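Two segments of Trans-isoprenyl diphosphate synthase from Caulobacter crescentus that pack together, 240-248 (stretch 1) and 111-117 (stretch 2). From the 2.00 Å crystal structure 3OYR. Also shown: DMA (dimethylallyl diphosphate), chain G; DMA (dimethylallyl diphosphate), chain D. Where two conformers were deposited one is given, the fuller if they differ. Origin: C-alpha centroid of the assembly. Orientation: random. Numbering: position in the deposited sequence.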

ATOM      1  N   ALA B 240     -16.397  -1.893  25.300  1.00 45.37           N
ATOM      2  CA  ALA B 240     -15.297  -2.080  26.252  1.00 44.04           C
ATOM      3  C   ALA B 240     -14.046  -2.520  25.520  1.00 42.70           C
ATOM      4  O   ALA B 240     -14.101  -3.390  24.642  1.00 39.58           O
ATOM      5  CB  ALA B 240     -15.658  -3.099  27.312  1.00 42.71           C
ATOM      6  N   THR B 241     -12.928  -1.916  25.906  1.00 40.47           N
ATOM      7  CA  THR B 241     -11.621  -2.175  25.332  1.00 43.92           C
ATOM      8  C   THR B 241     -11.286  -3.654  25.272  1.00 48.89           C
ATOM      9  O   THR B 241     -10.747  -4.138  24.267  1.00 47.98           O
ATOM     10  CB  THR B 241     -10.561  -1.429  26.123  1.00 44.51           C
ATOM     11  OG1 THR B 241     -10.847  -0.038  26.025  1.00 42.89           O
ATOM     12  CG2 THR B 241      -9.152  -1.691  25.578  1.00 42.22           C
ATOM     13  N   GLU B 242     -11.669  -4.365  26.327  1.00 50.69           N
ATOM     14  CA  GLU B 242     -11.375  -5.781  26.469  1.00 54.35           C
ATOM     15  C   GLU B 242     -12.139  -6.670  25.483  1.00 49.71           C
ATOM     16  O   GLU B 242     -11.629  -7.710  25.069  1.00 51.83           O
ATOM     17  CB  GLU B 242     -11.596  -6.217  27.924  1.00 61.99           C
ATOM     18  CG  GLU B 242     -11.096  -5.171  28.933  1.00 80.81           C
ATOM     19  CD  GLU B 242     -10.379  -5.766  30.138  1.00100.10           C
ATOM     20  OE1 GLU B 242      -9.990  -4.976  31.030  1.00103.90           O
ATOM     21  OE2 GLU B 242     -10.193  -7.006  30.194  1.00106.93           O
ATOM     22  N   THR B 243     -13.353  -6.275  25.107  1.00 47.33           N
ATOM     23  CA  THR B 243     -14.081  -7.046  24.096  0.50 44.89           C
ATOM     24  C   THR B 243     -13.751  -6.556  22.674  1.00 42.36           C
ATOM     25  O   THR B 243     -13.632  -7.368  21.763  1.00 41.37           O
ATOM     26  CB  THR B 243     -15.611  -7.250  24.431  0.50 45.98           C
ATOM     27  OG1 THR B 243     -16.365  -7.548  23.246  0.50 44.71           O
ATOM     28  CG2 THR B 243     -16.195  -6.050  25.124  0.50 48.38           C
ATOM     29  N   LEU B 244     -13.558  -5.245  22.510  1.00 37.54           N
ATOM     30  CA  LEU B 244     -13.182  -4.626  21.221  1.00 35.52           C
ATOM     31  C   LEU B 244     -11.787  -4.987  20.710  1.00 40.56           C
ATOM     32  O   LEU B 244     -11.554  -5.021  19.494  1.00 39.02           O
ATOM     33  CB  LEU B 244     -13.254  -3.104  21.329  1.00 39.73           C
ATOM     34  CG  LEU B 244     -14.615  -2.454  21.553  1.00 40.15           C
ATOM     35  CD1 LEU B 244     -14.407  -0.996  21.882  1.00 36.78           C
ATOM     36  CD2 LEU B 244     -15.499  -2.622  20.339  1.00 36.22           C
ATOM     37  N   GLY B 245     -10.850  -5.208  21.632  1.00 38.71           N
ATOM     38  CA  GLY B 245      -9.459  -5.507  21.264  1.00 35.13           C
ATOM     39  C   GLY B 245      -8.671  -4.265  20.884  1.00 37.14           C
ATOM     40  O   GLY B 245      -7.496  -4.345  20.518  1.00 41.76           O
ATOM     41  N   LYS B 246      -9.324  -3.113  20.967  1.00 35.71           N
ATOM     42  CA  LYS B 246      -8.708  -1.828  20.686  1.00 37.09           C
ATOM     43  C   LYS B 246      -9.305  -0.839  21.685  1.00 37.21           C
ATOM     44  O   LYS B 246     -10.371  -1.092  22.228  1.00 34.48           O
ATOM     45  CB  LYS B 246      -8.982  -1.409  19.230  1.00 35.42           C
ATOM     46  CG  LYS B 246     -10.460  -1.343  18.854  1.00 37.65           C
ATOM     47  CD  LYS B 246     -10.674  -1.315  17.329  1.00 31.89           C
ATOM     48  CE  LYS B 246     -12.070  -0.877  16.985  1.00 32.98           C
ATOM     49  NZ  LYS B 246     -12.476  -1.317  15.603  1.00 27.81           N
ATOM     50  N   ASN B 247      -8.609   0.270  21.935  1.00 38.92           N
ATOM     51  CA  ASN B 247      -9.057   1.266  22.906  1.00 40.60           C
ATOM     52  C   ASN B 247     -10.336   1.998  22.522  1.00 44.76           C
ATOM     53  O   ASN B 247     -10.389   2.688  21.494  1.00 44.82           O
ATOM     54  CB  ASN B 247      -7.934   2.273  23.212  1.00 34.76           C
ATOM     55  CG  ASN B 247      -6.745   1.615  23.894  1.00 41.59           C
ATOM     56  OD1 ASN B 247      -5.584   1.800  23.504  1.00 41.23           O
ATOM     57  ND2 ASN B 247      -7.035   0.808  24.893  1.00 30.91           N
ATOM     58  N   ALA B 248     -11.364   1.831  23.355  1.00 43.10           N
ATOM     59  CA  ALA B 248     -12.547   2.690  23.320  1.00 41.24           C
ATOM     60  C   ALA B 248     -12.094   4.124  23.505  1.00 41.38           C
ATOM     61  O   ALA B 248     -11.251   4.392  24.356  1.00 43.15           O
ATOM     62  CB  ALA B 248     -13.535   2.297  24.429  1.00 42.13           C
TER
HETATM   63  C1  DMA G 339     -10.947   2.985   9.421  1.00 47.45           C
HETATM   64  O1  DMA G 339     -11.825   2.892  10.537  1.00 40.17           O
HETATM   65  C2  DMA G 339      -9.815   2.007   9.465  1.00 55.47           C
HETATM   66  C3  DMA G 339      -9.398   1.338   8.384  1.00 44.33           C
HETATM   67  C4  DMA G 339     -10.004   1.487   7.025  1.00 45.48           C
HETATM   68  C5  DMA G 339      -8.256   0.394   8.567  1.00 32.94           C
HETATM   69  PA  DMA G 339     -11.422   3.165  12.093  1.00 32.43           P
HETATM   70  O1A DMA G 339     -12.728   3.508  12.741  1.00 32.48           O
HETATM   71  O2A DMA G 339     -10.232   4.075  12.240  1.00 42.31           O
HETATM   72  O3A DMA G 339     -11.020   1.651  12.494  1.00 35.46           O
HETATM   73  PB  DMA G 339     -10.398   1.162  13.904  1.00 37.98           P
HETATM   74  O1B DMA G 339     -10.434  -0.320  13.640  1.00 33.11           O
HETATM   75  O2B DMA G 339     -11.342   1.672  14.967  1.00 37.21           O
HETATM   76  O3B DMA G 339      -9.026   1.783  14.036  1.00 33.63           O
HETATM   77  C1  DMA D 336     -11.343  -2.840  11.625  1.00 34.07           C
HETATM   78  O1  DMA D 336     -11.982  -3.954  10.987  1.00 31.76           O
HETATM   79  C2  DMA D 336     -11.487  -1.923  10.462  1.00 40.81           C
HETATM   80  C3  DMA D 336     -12.518  -1.082  10.342  1.00 44.64           C
HETATM   81  C4  DMA D 336     -13.547  -0.888  11.424  1.00 35.88           C
HETATM   82  C5  DMA D 336     -12.595  -0.293   9.073  1.00 37.87           C
HETATM   83  PA  DMA D 336     -12.645  -5.222  11.712  1.00 35.52           P
HETATM   84  O1A DMA D 336     -13.270  -6.159  10.697  1.00 24.76           O
HETATM   85  O2A DMA D 336     -13.557  -4.721  12.797  1.00 32.14           O
HETATM   86  O3A DMA D 336     -11.276  -5.821  12.341  1.00 29.24           O
HETATM   87  PB  DMA D 336     -10.796  -7.366  12.497  1.00 31.19           P
HETATM   88  O1B DMA D 336     -10.260  -7.778  11.140  1.00 35.06           O
HETATM   89  O2B DMA D 336      -9.708  -7.106  13.518  1.00 34.15           O
HETATM   90  O3B DMA D 336     -11.954  -8.204  12.968  1.00 33.39           O
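Stretch 2, residues 111-117: SQLRRGK

Stretch 1 is a short helix, Thr 241 to Leu 244, that ends at Gly 245 (phi 79°) and continues as an extended segment; stretch 2 runs through a strand, Leu 113 to Arg 114, into a type I' turn from Arg 114 to Lys 117. The turn is closed from both sides, Arg 114 N to Lys 117 O at 2.9 Å and Lys 117 N to Arg 114 O at 3.1 Å. As stretch 1 advances from Gly 245 to Lys 246, its nearest neighbor in stretch 2 steps back from Gly 116 (CA to CA 4.1 Å) to Leu 113 (CA to CA 4.7 Å), so the backbones run in opposite senses here. One direct hydrogen bond joins them: Gly 116 N donates to Gly 245 O at 2.8 Å, nearly straight at 163°. Arg 115 N lies 3.0 Å from Gly 245 O but at a poor angle; it donates instead to water 3 (O at 2.9 Å), which donates to Leu 244 O (3.1 Å from the water O). Gly 245 suits this close approach, since a CB there would come 3.2 Å from Gly 116 N and 3.3 Å from Arg 115 CA.

Leu 113 points toward stretch 1: its CG packs 3.4 Å from Gly 245 O, its CD2 3.7 Å from Thr 241 CG2, and its CB 3.8 Å from Asn 247 OD1. Water 1 links Gln 112 N (3.0 Å from its O) to Asn 247 OD1 (2.7 Å from its O). Lys 246 NZ and Arg 114 NH1, like charges 4.3 Å apart, both donate to O1B of the chain G dimethylallyl diphosphate, at 3.0 and 2.7 Å. Arg 115 reaches the chain D diphosphate instead, NE to O2B and NH1 to O1B, each 2.8 Å.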

ATOM      1  N   SER B 111      -2.935   4.767  17.330  1.00 43.96           N
ATOM      2  CA  SER B 111      -3.609   3.793  18.212  1.00 40.54           C
ATOM      3  C   SER B 111      -2.618   2.833  18.870  1.00 43.78           C
ATOM      4  O   SER B 111      -1.650   2.418  18.235  1.00 43.74           O
ATOM      5  CB  SER B 111      -4.651   2.995  17.430  1.00 44.00           C
ATOM      6  OG  SER B 111      -5.696   3.842  16.978  1.00 38.20           O
ATOM      7  N   GLN B 112      -2.861   2.484  20.133  1.00 38.78           N
ATOM      8  CA  GLN B 112      -1.896   1.687  20.899  1.00 40.87           C
ATOM      9  C   GLN B 112      -2.248   0.198  20.987  1.00 40.23           C
ATOM     10  O   GLN B 112      -1.387  -0.627  21.288  1.00 41.81           O
ATOM     11  CB  GLN B 112      -1.678   2.299  22.288  1.00 46.70           C
ATOM     12  CG  GLN B 112      -1.125   3.733  22.234  1.00 55.94           C
ATOM     13  CD  GLN B 112      -1.187   4.460  23.571  1.00 69.96           C
ATOM     14  OE1 GLN B 112      -1.465   5.659  23.620  1.00 72.45           O
ATOM     15  NE2 GLN B 112      -0.929   3.739  24.660  1.00 73.04           N
ATOM     16  N   LEU B 113      -3.495  -0.139  20.671  1.00 32.96           N
ATOM     17  CA  LEU B 113      -3.979  -1.494  20.784  1.00 31.00           C
ATOM     18  C   LEU B 113      -4.741  -1.925  19.517  1.00 30.70           C
ATOM     19  O   LEU B 113      -5.531  -1.165  18.969  1.00 27.49           O
ATOM     20  CB  LEU B 113      -4.911  -1.601  21.994  1.00 34.96           C
ATOM     21  CG  LEU B 113      -5.153  -2.996  22.569  1.00 37.42           C
ATOM     22  CD1 LEU B 113      -3.906  -3.515  23.304  1.00 43.45           C
ATOM     23  CD2 LEU B 113      -6.352  -2.979  23.507  1.00 41.23           C
ATOM     24  N   ARG B 114      -4.503  -3.159  19.087  1.00 27.30           N
ATOM     25  CA  ARG B 114      -5.163  -3.729  17.924  1.00 33.38           C
ATOM     26  C   ARG B 114      -5.264  -5.226  18.110  1.00 31.53           C
ATOM     27  O   ARG B 114      -4.241  -5.903  18.310  1.00 32.64           O
ATOM     28  CB  ARG B 114      -4.395  -3.401  16.629  1.00 33.01           C
ATOM     29  CG  ARG B 114      -4.903  -4.191  15.406  1.00 31.75           C
ATOM     30  CD  ARG B 114      -6.273  -3.727  14.938  1.00 30.31           C
ATOM     31  NE  ARG B 114      -6.203  -2.360  14.441  1.00 22.25           N
ATOM     32  CZ  ARG B 114      -7.252  -1.612  14.100  1.00 26.02           C
ATOM     33  NH1 ARG B 114      -8.492  -2.094  14.176  1.00 32.67           N
ATOM     34  NH2 ARG B 114      -7.041  -0.376  13.660  1.00 26.73           N
ATOM     35  N   ARG B 115      -6.501  -5.728  18.060  1.00 31.19           N
ATOM     36  CA  ARG B 115      -6.805  -7.152  18.225  1.00 35.34           C
ATOM     37  C   ARG B 115      -6.250  -7.722  19.545  1.00 38.90           C
ATOM     38  O   ARG B 115      -5.821  -8.884  19.609  1.00 35.69           O
ATOM     39  CB  ARG B 115      -6.330  -7.976  17.010  1.00 35.56           C
ATOM     40  CG  ARG B 115      -7.057  -7.671  15.700  1.00 32.00           C
ATOM     41  CD  ARG B 115      -6.442  -8.462  14.528  1.00 33.25           C
ATOM     42  NE  ARG B 115      -7.196  -8.286  13.272  1.00 31.36           N
ATOM     43  CZ  ARG B 115      -6.770  -8.654  12.064  1.00 31.50           C
ATOM     44  NH1 ARG B 115      -7.550  -8.446  11.000  1.00 25.15           N
ATOM     45  NH2 ARG B 115      -5.565  -9.222  11.904  1.00 26.71           N
ATOM     46  N   GLY B 116      -6.248  -6.895  20.591  1.00 33.99           N
ATOM     47  CA  GLY B 116      -5.844  -7.340  21.924  1.00 40.98           C
ATOM     48  C   GLY B 116      -4.351  -7.261  22.197  1.00 44.90           C
ATOM     49  O   GLY B 116      -3.927  -7.438  23.340  1.00 44.22           O
ATOM     50  N   LYS B 117      -3.556  -7.014  21.153  1.00 39.38           N
ATOM     51  CA  LYS B 117      -2.102  -6.896  21.272  1.00 39.61           C
ATOM     52  C   LYS B 117      -1.703  -5.436  21.074  1.00 43.20           C
ATOM     53  O   LYS B 117      -2.472  -4.640  20.521  1.00 50.25           O
ATOM     54  CB  LYS B 117      -1.376  -7.775  20.237  1.00 34.22           C
ATOM     55  CG  LYS B 117      -1.441  -9.294  20.477  1.00 41.05           C
ATOM     56  CD  LYS B 117      -0.497 -10.014  19.504  1.00 52.84           C
ATOM     57  CE  LYS B 117      -0.760 -11.518  19.404  1.00 58.31           C
ATOM     58  NZ  LYS B 117      -0.195 -12.112  18.137  1.00 49.93           N
TER
HETATM   59  O   HOH W   1      -4.985   3.782  21.734  1.00 41.43           O
HETATM   60  O   HOH W   2      -6.478   1.100  20.044  1.00 45.49           O
HETATM   61  O   HOH W   3      -9.168  -4.771  17.591  1.00 33.61           O